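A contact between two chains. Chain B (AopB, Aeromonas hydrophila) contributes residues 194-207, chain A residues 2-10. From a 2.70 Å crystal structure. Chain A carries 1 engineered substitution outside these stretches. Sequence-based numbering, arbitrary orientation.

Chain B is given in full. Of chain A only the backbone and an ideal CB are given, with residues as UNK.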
# COMPACT_ATOMS: atom_id res chain seq x y z
N SER B 194 9.76 -11.99 -2.04
CA SER B 194 9.79 -11.45 -0.68
C SER B 194 8.78 -12.17 0.20
O SER B 194 9.09 -12.46 1.35
CB SER B 194 9.51 -9.94 -0.68
OG SER B 194 9.85 -9.35 -1.93
N ILE B 195 7.56 -12.45 -0.31
CA ILE B 195 6.56 -13.18 0.49
C ILE B 195 7.10 -14.56 0.79
O ILE B 195 7.09 -15.00 1.93
CB ILE B 195 5.18 -13.34 -0.19
CG1 ILE B 195 4.46 -12.00 -0.42
CG2 ILE B 195 4.26 -14.21 0.65
CD1 ILE B 195 3.99 -11.30 0.84
N ALA B 196 7.62 -15.22 -0.25
CA ALA B 196 8.16 -16.57 -0.12
C ALA B 196 9.15 -16.59 1.02
O ALA B 196 9.03 -17.41 1.93
CB ALA B 196 8.84 -17.01 -1.39
N VAL B 197 10.08 -15.65 0.99
CA VAL B 197 11.09 -15.50 2.05
C VAL B 197 10.47 -15.27 3.43
O VAL B 197 10.75 -16.00 4.36
CB VAL B 197 12.06 -14.34 1.74
CG1 VAL B 197 12.85 -13.93 2.99
CG2 VAL B 197 13.00 -14.72 0.59
N THR B 198 9.65 -14.23 3.55
CA THR B 198 9.14 -13.77 4.84
C THR B 198 8.13 -14.75 5.47
O THR B 198 8.07 -14.87 6.68
CB THR B 198 8.42 -12.40 4.73
OG1 THR B 198 9.15 -11.46 3.93
CG2 THR B 198 8.18 -11.83 6.11
N PHE B 199 7.28 -15.36 4.65
CA PHE B 199 6.18 -16.20 5.15
C PHE B 199 6.32 -17.52 4.42
O PHE B 199 7.35 -17.76 3.77
CB PHE B 199 4.83 -15.55 4.86
CG PHE B 199 4.73 -14.11 5.30
CD1 PHE B 199 4.36 -13.79 6.60
CD2 PHE B 199 5.01 -13.07 4.42
CE1 PHE B 199 4.29 -12.46 7.01
CE2 PHE B 199 4.94 -11.74 4.83
CZ PHE B 199 4.58 -11.43 6.13
N GLY B 200 5.33 -18.40 4.51
CA GLY B 200 5.35 -19.63 3.68
C GLY B 200 5.82 -19.47 2.22
O GLY B 200 5.98 -18.35 1.71
N ALA B 201 6.12 -20.57 1.55
CA ALA B 201 6.23 -20.53 0.09
C ALA B 201 4.90 -20.95 -0.51
O ALA B 201 4.64 -20.70 -1.68
CB ALA B 201 7.34 -21.40 -0.43
N SER B 202 4.06 -21.58 0.29
CA SER B 202 2.68 -21.74 -0.12
C SER B 202 2.00 -20.36 -0.10
O SER B 202 1.12 -20.10 -0.92
CB SER B 202 1.93 -22.80 0.72
OG SER B 202 2.21 -22.71 2.10
N ALA B 203 2.42 -19.49 0.82
CA ALA B 203 1.91 -18.13 0.88
C ALA B 203 2.24 -17.37 -0.40
O ALA B 203 1.39 -16.67 -0.98
CB ALA B 203 2.46 -17.39 2.08
N ALA B 204 3.48 -17.54 -0.85
CA ALA B 204 3.94 -16.92 -2.09
C ALA B 204 3.18 -17.46 -3.28
O ALA B 204 2.84 -16.74 -4.22
CB ALA B 204 5.43 -17.20 -2.27
N SER B 205 2.92 -18.75 -3.22
CA SER B 205 2.24 -19.42 -4.29
C SER B 205 0.80 -18.91 -4.41
O SER B 205 0.34 -18.60 -5.52
CB SER B 205 2.25 -20.92 -4.02
OG SER B 205 1.47 -21.62 -4.97
N THR B 206 0.10 -18.87 -3.28
CA THR B 206 -1.24 -18.26 -3.18
C THR B 206 -1.21 -16.80 -3.63
O THR B 206 -2.13 -16.33 -4.32
CB THR B 206 -1.74 -18.30 -1.72
OG1 THR B 206 -1.90 -19.65 -1.32
CG2 THR B 206 -3.10 -17.63 -1.57
N ALA B 207 -0.18 -16.08 -3.21
CA ALA B 207 -0.03 -14.69 -3.58
C ALA B 207 0.08 -14.58 -5.10
O ALA B 207 -0.51 -13.66 -5.71
CB ALA B 207 1.17 -14.08 -2.88
N UNK A 2 4.50 -24.12 7.41
CA UNK A 2 4.27 -23.15 6.29
C UNK A 2 2.79 -22.83 6.05
O UNK A 2 2.42 -21.66 5.99
CB UNK A 2 4.86 -23.70 4.99
N UNK A 3 1.96 -23.86 5.89
CA UNK A 3 0.52 -23.62 5.83
C UNK A 3 -0.09 -22.94 7.06
O UNK A 3 -1.16 -22.37 6.96
CB UNK A 3 -0.19 -24.96 5.61
N UNK A 4 0.56 -23.05 8.21
CA UNK A 4 0.13 -22.31 9.39
C UNK A 4 0.44 -20.83 9.20
O UNK A 4 -0.44 -19.98 9.39
CB UNK A 4 0.81 -22.85 10.65
N UNK A 5 1.67 -20.52 8.78
CA UNK A 5 2.07 -19.12 8.50
C UNK A 5 1.16 -18.47 7.44
O UNK A 5 0.66 -17.39 7.66
CB UNK A 5 3.52 -19.07 8.03
N UNK A 6 0.91 -19.16 6.34
CA UNK A 6 -0.05 -18.72 5.34
C UNK A 6 -1.43 -18.43 5.91
O UNK A 6 -2.01 -17.36 5.63
CB UNK A 6 -0.17 -19.78 4.24
N UNK A 7 -1.98 -19.36 6.67
CA UNK A 7 -3.31 -19.14 7.27
C UNK A 7 -3.31 -17.92 8.19
O UNK A 7 -4.33 -17.23 8.35
CB UNK A 7 -3.75 -20.38 8.05
N UNK A 8 -2.16 -17.68 8.84
CA UNK A 8 -2.02 -16.54 9.71
C UNK A 8 -2.10 -15.27 8.88
O UNK A 8 -2.84 -14.32 9.19
CB UNK A 8 -0.71 -16.61 10.49
N UNK A 9 -1.33 -15.28 7.79
CA UNK A 9 -1.16 -14.14 6.93
C UNK A 9 -2.50 -13.80 6.30
O UNK A 9 -2.88 -12.62 6.22
CB UNK A 9 -0.10 -14.41 5.86
N UNK A 10 -3.19 -14.85 5.89
CA UNK A 10 -4.47 -14.77 5.24
C UNK A 10 -5.56 -14.22 6.14
O UNK A 10 -6.43 -13.49 5.69
CB UNK A 10 -4.87 -16.15 4.73

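Position 2 has its CA 4.5 Å from the CA of G200(B). Its CA-to-CB bond points toward chain B, and the ideal CB is 4.1 Å from S202(B) OG and 4.3 Å from G200(B) CA. Ahead lie the backbone amides of A201(B) and S202(B), where a negative charge is generally tolerated, so an acidic or polar side chain would suit, although a small one could also be accommodated. The residue is E2(A). Its chain passes beside G200(B), E2(A) CG lying 3.9 Å from G200(B) CA, and brings the carboxylate near these amides, E2(A) CD being 3.6 Å from A201(B) N. No hydrogen bond forms; the carboxylate simply packs beside these amides. The absence of a side chain at G200(B) leaves room for this backbone: a CB there would come within a tight 3.1 Å of E2(A) O.

Position 3 turns its CB away from chain B and sits in the first turn of the helix, where the backbone nitrogen has no helical acceptor to serve. With phi at -59°, proline is well suited, as are small or polar residues. P3(A) is found, touching chain B only at the fringe, with P3(A) CD 4.1 Å from S202(B) OG.

Positions 4 and 7 are out of reach of this stretch, which sets little preference beyond helical compatibility; both are alanine.

Position 5 points its CB toward the bend where F199(B) leaves helical geometry, with the ideal CB 4.0 Å from G200(B) N. The nearby phenyl group favours an aliphatic side chain; valine, leucine, isoleucine or methionine would be reasonable. I5(A) places CG2 3.7 Å from F199(B) CB, near the plane of the ring at its edge, while the end of the side chain leads away.

Position 6 points its CB toward chain B, its ideal CB 4.2 Å from A203(B) CB. Beyond lie two hydroxyls one turn apart, those of S202(B) and T206(B), so a long side chain with acceptors is attractive: glutamate or glutamine. E6(A), extended with chi1 and chi2 both t, spans the pair. T206(B) OG1 donates to E6(A) OE2 at 2.5 Å, a short bond, and S202(B) OG donates weakly to E6(A) OE1 at 3.1 Å.

Position 8 has its CB directed toward chain B, yet nothing of that stretch lies within 5.5 Å of it. The choice is therefore open; F8(A) makes no contact here.

Position 9 looks onto a hydrophobic hollow formed by F199(B), A203(B) and I195(B), the ideal CB being 4.6 Å from F199(B) CD1. A branched or flexible apolar residue, leucine or methionine, would fill it. L9(A) sets CD1 over the face of the F199(B) ring, 3.7 Å from its centroid in a CH-pi contact, while L9(A) CD2 lies 4.2 Å from A203(B) CB and 4.4 Å from I195(B) CG2.

Position 10 points sideways, with open space before it, and tolerates many polar residues. Q10(A) makes no close contact, though its end comes nearer chain B.

Chain A (2-10) EPAIEAFLQ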
# COMPACT_ATOMS: atom_id res chain seq x y z
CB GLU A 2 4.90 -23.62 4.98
CG GLU A 2 6.36 -23.23 4.83
CD GLU A 2 6.91 -23.52 3.42
OE1 GLU A 2 6.14 -24.06 2.58
OE2 GLU A 2 8.10 -23.20 3.16
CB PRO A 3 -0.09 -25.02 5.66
CG PRO A 3 1.02 -25.91 5.24
CD PRO A 3 2.33 -25.20 5.41
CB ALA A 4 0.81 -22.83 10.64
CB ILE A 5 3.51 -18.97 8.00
CG1 ILE A 5 4.50 -19.57 8.98
CG2 ILE A 5 3.83 -17.50 7.81
CD1 ILE A 5 4.44 -18.96 10.37
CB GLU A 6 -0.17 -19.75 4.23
CG GLU A 6 -1.33 -19.49 3.28
CD GLU A 6 -1.32 -20.38 2.05
OE1 GLU A 6 -0.52 -21.34 1.96
OE2 GLU A 6 -2.15 -20.10 1.16
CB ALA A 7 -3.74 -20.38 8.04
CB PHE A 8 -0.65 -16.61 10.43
CG PHE A 8 -0.42 -15.50 11.41
CD1 PHE A 8 -1.18 -15.43 12.58
CD2 PHE A 8 0.54 -14.54 11.18
CE1 PHE A 8 -0.97 -14.42 13.50
CE2 PHE A 8 0.75 -13.51 12.09
CZ PHE A 8 -0.00 -13.46 13.26
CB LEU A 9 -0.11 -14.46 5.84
CG LEU A 9 0.26 -13.32 4.89
CD1 LEU A 9 0.97 -12.21 5.64
CD2 LEU A 9 1.16 -13.81 3.79
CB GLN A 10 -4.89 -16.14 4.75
CG GLN A 10 -6.15 -16.05 3.92
CD GLN A 10 -6.46 -17.33 3.17
OE1 GLN A 10 -6.36 -17.38 1.93
NE2 GLN A 10 -6.82 -18.38 3.92
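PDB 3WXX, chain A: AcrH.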